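Local coordinates for protein amidohydrolase (Chromobacterium violaceum, PDB 2YB1) that hydrolyses nucleoside 3',5'-bisphosphates to nucleoside 5'-phosphates and orthophosphate, using three bound manganese ions, at residues R134-F137 and A138-L141; R99-R102 and A103-G107. All coordinates share one frame; numbering follows the deposited sequence.

Contact 1: R134-F137 and A138-L141. With AMP (adenosine monophosphate), chain E.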
ATOM      1  N   ARG A 134      11.077  -0.326  -6.564  1.00  6.11           N
ATOM      2  CA  ARG A 134      10.939  -0.726  -7.967  1.00  5.98           C
ATOM      3  C   ARG A 134      10.102   0.289  -8.740  1.00  6.83           C
ATOM      4  O   ARG A 134      10.269   0.433  -9.948  1.00  7.57           O
ATOM      5  CB  ARG A 134      10.287  -2.111  -8.101  1.00  5.64           C
ATOM      6  CG  ARG A 134      11.184  -3.269  -7.646  1.00  8.24           C
ATOM      7  CD  ARG A 134      10.570  -4.632  -7.964  1.00  7.56           C
ATOM      8  NE  ARG A 134       9.479  -4.968  -7.048  1.00  9.65           N
ATOM      9  CZ  ARG A 134       8.499  -5.818  -7.328  1.00 14.51           C
ATOM     10  NH1 ARG A 134       8.462  -6.424  -8.512  1.00 13.76           N
ATOM     11  NH2 ARG A 134       7.550  -6.067  -6.425  1.00 16.31           N
ATOM     12  N   THR A 135       9.184   0.969  -8.048  1.00  8.23           N
ATOM     13  CA  THR A 135       8.328   1.974  -8.691  1.00  8.35           C
ATOM     14  C   THR A 135       9.164   3.103  -9.270  1.00  8.33           C
ATOM     15  O   THR A 135       8.927   3.551 -10.389  1.00  4.21           O
ATOM     16  CB  THR A 135       7.300   2.563  -7.706  1.00  9.33           C
ATOM     17  OG1 THR A 135       6.478   1.509  -7.188  1.00 10.07           O
ATOM     18  CG2 THR A 135       6.410   3.609  -8.398  1.00  8.64           C
ATOM     19  N   HIS A 136      10.150   3.562  -8.497  1.00  8.93           N
ATOM     20  CA  HIS A 136      11.040   4.619  -8.959  1.00  6.25           C
ATOM     21  C   HIS A 136      11.893   4.166 -10.147  1.00  5.36           C
ATOM     22  O   HIS A 136      12.120   4.946 -11.082  1.00  9.33           O
ATOM     23  CB  HIS A 136      11.927   5.110  -7.819  1.00  8.58           C
ATOM     24  CG  HIS A 136      11.164   5.576  -6.620  1.00  8.51           C
ATOM     25  ND1 HIS A 136      11.285   4.978  -5.382  1.00  8.80           N
ATOM     26  CD2 HIS A 136      10.257   6.569  -6.471  1.00  9.22           C
ATOM     27  CE1 HIS A 136      10.501   5.600  -4.518  1.00  9.67           C
ATOM     28  NE2 HIS A 136       9.871   6.573  -5.151  1.00  9.31           N
ATOM     29  N   PHE A 137      12.351   2.914 -10.122  1.00  3.57           N
ATOM     30  CA  PHE A 137      13.100   2.340 -11.242  1.00  6.25           C
ATOM     31  C   PHE A 137      12.239   2.332 -12.496  1.00  7.55           C
ATOM     32  O   PHE A 137      12.709   2.642 -13.586  1.00  7.12           O
ATOM     33  CB  PHE A 137      13.571   0.908 -10.931  1.00  5.27           C
ATOM     34  CG  PHE A 137      14.870   0.848 -10.161  1.00  5.78           C
ATOM     35  CD1 PHE A 137      14.896   1.083  -8.789  1.00  5.54           C
ATOM     36  CD2 PHE A 137      16.064   0.583 -10.816  1.00  5.33           C
ATOM     37  CE1 PHE A 137      16.098   1.043  -8.084  1.00  7.24           C
ATOM     38  CE2 PHE A 137      17.266   0.547 -10.117  1.00  6.14           C
ATOM     39  CZ  PHE A 137      17.277   0.774  -8.744  1.00  6.72           C
ATOM     40  N   ALA A 138      10.966   1.985 -12.334  1.00  7.41           N
ATOM     41  CA  ALA A 138      10.053   1.940 -13.472  1.00  8.87           C
ATOM     42  C   ALA A 138       9.824   3.334 -14.065  1.00 10.49           C
ATOM     43  O   ALA A 138       9.826   3.504 -15.286  1.00 11.76           O
ATOM     44  CB  ALA A 138       8.727   1.293 -13.071  1.00  9.03           C
ATOM     45  N   ARG A 139       9.628   4.332 -13.206  1.00  9.60           N
ATOM     46  CA  ARG A 139       9.440   5.699 -13.688  1.00 11.11           C
ATOM     47  C   ARG A 139      10.657   6.154 -14.464  1.00 10.74           C
ATOM     48  O   ARG A 139      10.519   6.827 -15.491  1.00  8.97           O
ATOM     49  CB  ARG A 139       9.145   6.687 -12.553  1.00 11.70           C
ATOM     50  CG  ARG A 139       7.777   6.495 -11.971  1.00 13.27           C
ATOM     51  CD  ARG A 139       7.351   7.591 -10.996  1.00 13.17           C
ATOM     52  NE  ARG A 139       6.058   7.199 -10.442  1.00 12.67           N
ATOM     53  CZ  ARG A 139       5.773   7.104  -9.149  1.00 13.68           C
ATOM     54  NH1 ARG A 139       6.679   7.436  -8.229  1.00 10.94           N
ATOM     55  NH2 ARG A 139       4.561   6.696  -8.785  1.00 12.70           N
ATOM     56  N   HIS A 140      11.842   5.788 -13.972  1.00 11.72           N
ATOM     57  CA  HIS A 140      13.078   6.118 -14.677  1.00 13.02           C
ATOM     58  C   HIS A 140      13.112   5.449 -16.043  1.00 15.11           C
ATOM     59  O   HIS A 140      13.403   6.101 -17.043  1.00 15.86           O
ATOM     60  CB  HIS A 140      14.329   5.718 -13.899  1.00 12.66           C
ATOM     61  CG  HIS A 140      15.585   5.830 -14.714  1.00 14.13           C
ATOM     62  ND1 HIS A 140      16.025   7.027 -15.239  1.00 14.79           N
ATOM     63  CD2 HIS A 140      16.466   4.889 -15.133  1.00 14.57           C
ATOM     64  CE1 HIS A 140      17.135   6.823 -15.926  1.00 15.73           C
ATOM     65  NE2 HIS A 140      17.426   5.534 -15.876  1.00 16.64           N
ATOM     66  N   LEU A 141      12.823   4.150 -16.082  1.00 14.42           N
ATOM     67  CA  LEU A 141      12.886   3.400 -17.340  1.00 13.98           C
ATOM     68  C   LEU A 141      11.920   3.962 -18.383  1.00 16.55           C
ATOM     69  O   LEU A 141      12.223   3.977 -19.578  1.00 17.86           O
ATOM     70  CB  LEU A 141      12.647   1.905 -17.104  1.00 11.45           C
ATOM     71  CG  LEU A 141      13.806   1.216 -16.370  1.00 11.95           C
ATOM     72  CD1 LEU A 141      13.359  -0.099 -15.738  1.00 12.32           C
ATOM     73  CD2 LEU A 141      15.003   1.009 -17.311  1.00 11.92           C
TER
HETATM   74  P   AMP E1292       9.360  -2.677  -3.968  1.00 11.62           P
HETATM   75  O1P AMP E1292       9.476  -4.127  -4.390  1.00 10.81           O
HETATM   76  O2P AMP E1292       8.612  -2.634  -2.653  1.00  9.68           O
HETATM   77  O3P AMP E1292      10.711  -2.012  -4.041  1.00 11.82           O
HETATM   78  O5' AMP E1292       8.425  -2.101  -5.123  1.00 12.93           O
HETATM   79  C5' AMP E1292       7.093  -2.560  -5.271  1.00 12.61           C
HETATM   80  C4' AMP E1292       6.212  -1.514  -5.902  1.00 11.74           C
HETATM   81  O4' AMP E1292       6.400  -1.528  -7.335  1.00 11.81           O
HETATM   82  C3' AMP E1292       4.714  -1.722  -5.723  1.00 11.92           C
HETATM   83  O3' AMP E1292       4.242  -1.233  -4.476  1.00 13.75           O
HETATM   84  C2' AMP E1292       4.112  -1.000  -6.926  1.00  9.66           C
HETATM   85  O2' AMP E1292       3.993   0.392  -6.663  1.00  9.93           O
HETATM   86  C1' AMP E1292       5.189  -1.202  -7.992  1.00 11.04           C
HETATM   87  N9  AMP E1292       4.847  -2.301  -8.912  1.00 13.87           N
HETATM   88  C8  AMP E1292       5.100  -3.613  -8.724  1.00 15.04           C
HETATM   89  N7  AMP E1292       4.628  -4.343  -9.776  1.00 16.54           N
HETATM   90  C5  AMP E1292       4.053  -3.488 -10.645  1.00 17.39           C
HETATM   91  C6  AMP E1292       3.367  -3.583 -11.955  1.00 19.36           C
HETATM   92  N6  AMP E1292       3.186  -4.780 -12.560  1.00 20.41           N
HETATM   93  N1  AMP E1292       2.927  -2.433 -12.522  1.00 19.78           N
HETATM   94  C2  AMP E1292       3.092  -1.230 -11.934  1.00 19.65           C
HETATM   95  N3  AMP E1292       3.704  -1.069 -10.744  1.00 17.34           N
HETATM   96  C4  AMP E1292       4.198  -2.142 -10.070  1.00 15.57           C
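A chi1 of -59° sets OG1 of Thr135 opposite the carbonyl carbon and swings CG2 away from the backbone N, which sends the methyl along the helix to Arg139 and turns the hydroxyl to the nucleotide. Thr135 CG2 rests over one face of the Arg139 guanidinium, offset toward its rim, 3.6 Å from Arg139 CZ, while the long arginine chain, extended from CG to NE, runs alongside the threonine in the same direction. The Arg139 group itself is held from outside, by a salt bridge to Glu254 and a hydrogen bond to the carbonyl of Asp14. OG1 of Thr135 lies close to the ribose, 3.0 Å from O4' of AMP, and is also hydrogen-bonded to the carboxylate of Asp14, a manganese ligand.

All this happens on the first turns of helix 134-143, whose N-terminal end faces the 5'-phosphate: Arg134 N donates to AMP O3P at 3.1 Å, nearly straight at 164°, and the helix dipole probably adds to the attraction. The Arg134 side chain bends at chi3 (-75°), which brings Arg134 NE to AMP O1P at 2.8 Å; NH2 adds a weak bond to the same oxygen. C8 of the adenine lies over one face of the Arg134 guanidinium, toward its rim. One turn further along, the small Ala138 packs against helix 150-156, its N bonded to Arg134 O at 2.9 Å, and Leu141 N closes on Phe137 O at 2.9 Å.

Contact 2: R99-R102 and A103-G107. With AMP (adenosine monophosphate), chain E.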
ATOM      1  N   ARG A  99      16.604  -1.680   2.049  1.00  7.90           N
ATOM      2  CA  ARG A  99      16.018  -1.144   0.821  1.00  9.77           C
ATOM      3  C   ARG A  99      17.060  -0.480  -0.098  1.00  9.47           C
ATOM      4  O   ARG A  99      17.110  -0.762  -1.300  1.00  8.71           O
ATOM      5  CB  ARG A  99      14.882  -0.167   1.171  1.00 12.28           C
ATOM      6  CG  ARG A  99      13.776  -0.102   0.152  1.00 13.55           C
ATOM      7  CD  ARG A  99      12.527   0.570   0.715  1.00 11.56           C
ATOM      8  NE  ARG A  99      11.375  -0.335   0.767  1.00  9.04           N
ATOM      9  CZ  ARG A  99      10.803  -0.900  -0.296  1.00  9.74           C
ATOM     10  NH1 ARG A  99      11.275  -0.667  -1.520  1.00  5.94           N
ATOM     11  NH2 ARG A  99       9.752  -1.707  -0.137  1.00 10.74           N
ATOM     12  N   LEU A 100      17.886   0.406   0.459  1.00  6.16           N
ATOM     13  CA  LEU A 100      18.909   1.095  -0.336  1.00  6.24           C
ATOM     14  C   LEU A 100      19.926   0.130  -0.949  1.00  8.57           C
ATOM     15  O   LEU A 100      20.265   0.234  -2.136  1.00  8.49           O
ATOM     16  CB  LEU A 100      19.634   2.153   0.512  1.00  6.44           C
ATOM     17  CG  LEU A 100      19.153   3.579   0.242  1.00  8.18           C
ATOM     18  CD1 LEU A 100      19.670   4.554   1.308  1.00  9.23           C
ATOM     19  CD2 LEU A 100      19.557   4.023  -1.164  1.00  8.09           C
ATOM     20  N   GLU A 101      20.422  -0.791  -0.124  1.00  7.35           N
ATOM     21  CA  GLU A 101      21.349  -1.828  -0.570  1.00  9.63           C
ATOM     22  C   GLU A 101      20.759  -2.634  -1.742  1.00  7.44           C
ATOM     23  O   GLU A 101      21.409  -2.840  -2.766  1.00  6.54           O
ATOM     24  CB  GLU A 101      21.666  -2.742   0.617  1.00 13.00           C
ATOM     25  CG  GLU A 101      22.409  -4.027   0.298  1.00 19.39           C
ATOM     26  CD  GLU A 101      22.566  -4.917   1.537  1.00 26.08           C
ATOM     27  OE1 GLU A 101      21.559  -5.133   2.265  1.00 27.33           O
ATOM     28  OE2 GLU A 101      23.693  -5.408   1.778  1.00 27.63           O
ATOM     29  N   ARG A 102      19.520  -3.088  -1.580  1.00  4.87           N
ATOM     30  CA  ARG A 102      18.832  -3.832  -2.627  1.00  5.39           C
ATOM     31  C   ARG A 102      18.734  -3.016  -3.915  1.00  6.94           C
ATOM     32  O   ARG A 102      18.879  -3.553  -5.025  1.00  5.78           O
ATOM     33  CB  ARG A 102      17.436  -4.205  -2.138  1.00  2.22           C
ATOM     34  CG  ARG A 102      16.481  -4.815  -3.169  1.00  3.60           C
ATOM     35  CD  ARG A 102      15.143  -5.064  -2.446  1.00  6.55           C
ATOM     36  NE  ARG A 102      14.054  -5.585  -3.277  1.00  9.80           N
ATOM     37  CZ  ARG A 102      13.036  -4.852  -3.726  1.00  9.21           C
ATOM     38  NH1 ARG A 102      12.970  -3.546  -3.450  1.00  8.46           N
ATOM     39  NH2 ARG A 102      12.077  -5.430  -4.447  1.00  6.73           N
ATOM     40  N   ALA A 103      18.476  -1.720  -3.766  1.00  6.68           N
ATOM     41  CA  ALA A 103      18.353  -0.831  -4.922  1.00  8.01           C
ATOM     42  C   ALA A 103      19.660  -0.656  -5.693  1.00  6.96           C
ATOM     43  O   ALA A 103      19.656  -0.619  -6.920  1.00  6.95           O
ATOM     44  CB  ALA A 103      17.795   0.537  -4.502  1.00  7.87           C
ATOM     45  N   ARG A 104      20.779  -0.523  -4.985  1.00  5.55           N
ATOM     46  CA  ARG A 104      22.066  -0.410  -5.669  1.00  3.71           C
ATOM     47  C   ARG A 104      22.335  -1.678  -6.493  1.00  4.43           C
ATOM     48  O   ARG A 104      22.854  -1.623  -7.609  1.00  4.18           O
ATOM     49  CB  ARG A 104      23.196  -0.152  -4.666  1.00  2.56           C
ATOM     50  CG  ARG A 104      23.011   1.123  -3.849  1.00  3.51           C
ATOM     51  CD  ARG A 104      24.226   1.394  -2.959  1.00  4.62           C
ATOM     52  NE  ARG A 104      23.926   2.409  -1.950  1.00  5.36           N
ATOM     53  CZ  ARG A 104      23.573   2.141  -0.696  1.00  8.70           C
ATOM     54  NH1 ARG A 104      23.478   0.875  -0.287  1.00  9.43           N
ATOM     55  NH2 ARG A 104      23.308   3.137   0.152  1.00  7.11           N
ATOM     56  N   GLN A 105      21.958  -2.817  -5.933  1.00  4.40           N
ATOM     57  CA  GLN A 105      22.082  -4.107  -6.598  1.00  3.77           C
ATOM     58  C   GLN A 105      21.146  -4.227  -7.818  1.00  5.74           C
ATOM     59  O   GLN A 105      21.534  -4.767  -8.858  1.00  6.78           O
ATOM     60  CB  GLN A 105      21.826  -5.234  -5.579  1.00  4.52           C
ATOM     61  CG  GLN A 105      22.913  -5.320  -4.499  1.00  6.47           C
ATOM     62  CD  GLN A 105      22.544  -6.208  -3.317  1.00  9.55           C
ATOM     63  OE1 GLN A 105      21.423  -6.702  -3.217  1.00  8.52           O
ATOM     64  NE2 GLN A 105      23.495  -6.401  -2.408  1.00 10.46           N
ATOM     65  N   MET A 106      19.922  -3.720  -7.691  1.00  6.96           N
ATOM     66  CA  MET A 106      18.986  -3.702  -8.814  1.00  6.51           C
ATOM     67  C   MET A 106      19.585  -2.901  -9.968  1.00  6.55           C
ATOM     68  O   MET A 106      19.511  -3.308 -11.132  1.00  5.20           O
ATOM     69  CB  MET A 106      17.629  -3.114  -8.397  1.00  6.27           C
ATOM     70  CG  MET A 106      16.824  -3.986  -7.403  1.00  4.01           C
ATOM     71  SD  MET A 106      15.148  -3.330  -7.135  1.00 17.35           S
ATOM     72  CE  MET A 106      15.429  -2.014  -5.970  1.00 18.21           C
ATOM     73  N   GLY A 107      20.200  -1.769  -9.638  1.00  7.22           N
ATOM     74  CA  GLY A 107      20.835  -0.939 -10.645  1.00  5.52           C
ATOM     75  C   GLY A 107      21.949  -1.691 -11.350  1.00  6.90           C
ATOM     76  O   GLY A 107      22.043  -1.669 -12.576  1.00  5.82           O
TER
HETATM   77  P   AMP E1292       9.360  -2.677  -3.968  1.00 11.62           P
HETATM   78  O1P AMP E1292       9.476  -4.127  -4.390  1.00 10.81           O
HETATM   79  O2P AMP E1292       8.612  -2.634  -2.653  1.00  9.68           O
HETATM   80  O3P AMP E1292      10.711  -2.012  -4.041  1.00 11.82           O
HETATM   81  O5' AMP E1292       8.425  -2.101  -5.123  1.00 12.93           O
HETATM   82  C5' AMP E1292       7.093  -2.560  -5.271  1.00 12.61           C
HETATM   83  C4' AMP E1292       6.212  -1.514  -5.902  1.00 11.74           C
HETATM   84  O4' AMP E1292       6.400  -1.528  -7.335  1.00 11.81           O
HETATM   85  C3' AMP E1292       4.714  -1.722  -5.723  1.00 11.92           C
HETATM   86  O3' AMP E1292       4.242  -1.233  -4.476  1.00 13.75           O
HETATM   87  C2' AMP E1292       4.112  -1.000  -6.926  1.00  9.66           C
HETATM   88  O2' AMP E1292       3.993   0.392  -6.663  1.00  9.93           O
HETATM   89  C1' AMP E1292       5.189  -1.202  -7.992  1.00 11.04           C
HETATM   90  N9  AMP E1292       4.847  -2.301  -8.912  1.00 13.87           N
HETATM   91  C8  AMP E1292       5.100  -3.613  -8.724  1.00 15.04           C
HETATM   92  N7  AMP E1292       4.628  -4.343  -9.776  1.00 16.54           N
HETATM   93  C5  AMP E1292       4.053  -3.488 -10.645  1.00 17.39           C
HETATM   94  C6  AMP E1292       3.367  -3.583 -11.955  1.00 19.36           C
HETATM   95  N6  AMP E1292       3.186  -4.780 -12.560  1.00 20.41           N
HETATM   96  N1  AMP E1292       2.927  -2.433 -12.522  1.00 19.78           N
HETATM   97  C2  AMP E1292       3.092  -1.230 -11.934  1.00 19.65           C
HETATM   98  N3  AMP E1292       3.704  -1.069 -10.744  1.00 17.34           N
HETATM   99  C4  AMP E1292       4.198  -2.142 -10.070  1.00 15.57           C
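Helix 99-112 meets the 5'-phosphate of AMP at its first turn, where Arg99 and Arg102, three residues apart, reach the same group. Each spends two nitrogens on it. Arg99 bends at chi3 (-117°), and its guanidinium presents its edge to the phosphate: NH1 donates to O3P at 2.9 Å and NH2 to O2P at 2.9 Å. NH1 is also bonded to the carbonyl of Ile132, which should limit its rotation. Arg102 arrives extended from CG to NE, with CG anti to the backbone N (chi1 171°); its NH1 gives O3P a 2.8 Å bond, nearly straight at 168°, and its NH2 reaches O1P at 2.9 Å. O3P takes a bond from both Arg99 and Arg102, besides the one from the backbone N of Arg134.

One turn on, Met106 crosses Arg102. Met106 SD lies over the centre of the Arg102 guanidinium, and Met106 CE is 3.8 Å from Arg102 NH1; the polarisable sulfur meets the face of the cation, whose edge is turned to the phosphate. The outward face is different: the Arg104 guanidinium lays one face over the backbone of Leu100, with its NH2 3.8 Å from Leu100 CB, and Gln105 runs beside Glu101. Ala103, small enough to sit close to the neighbouring helix, packs on Phe137. Two guanidiniums that each grip one phosphate end-on through NH1 and NH2, with O3P in common, make an arginine-lined phosphate-binding site, here the nucleotide pocket of a PHP-family phosphatase.

Contacts 1 and 2 lie on two neighbouring helices, 134-143 and 99-112, that converge on the phosphate of AMP. Contact 1 is largely buried and also extends toward the ribose and the metal centre; contact 2 is only partly buried, with Glu101, Arg104 and Gln105 at the surface. Their chemistry differs accordingly: contact 1 combines a backbone N-H, a hydroxyl and an arginine, whereas contact 2 meets the phosphate with arginine side chains alone. The helices join directly through Phe137, whose CZ lies 3.3 Å from Ala103 O and whose CE1 lies 3.8 Å from Met106 CE. Beside the ligand, Arg134 and Arg102 gather round the shared anion.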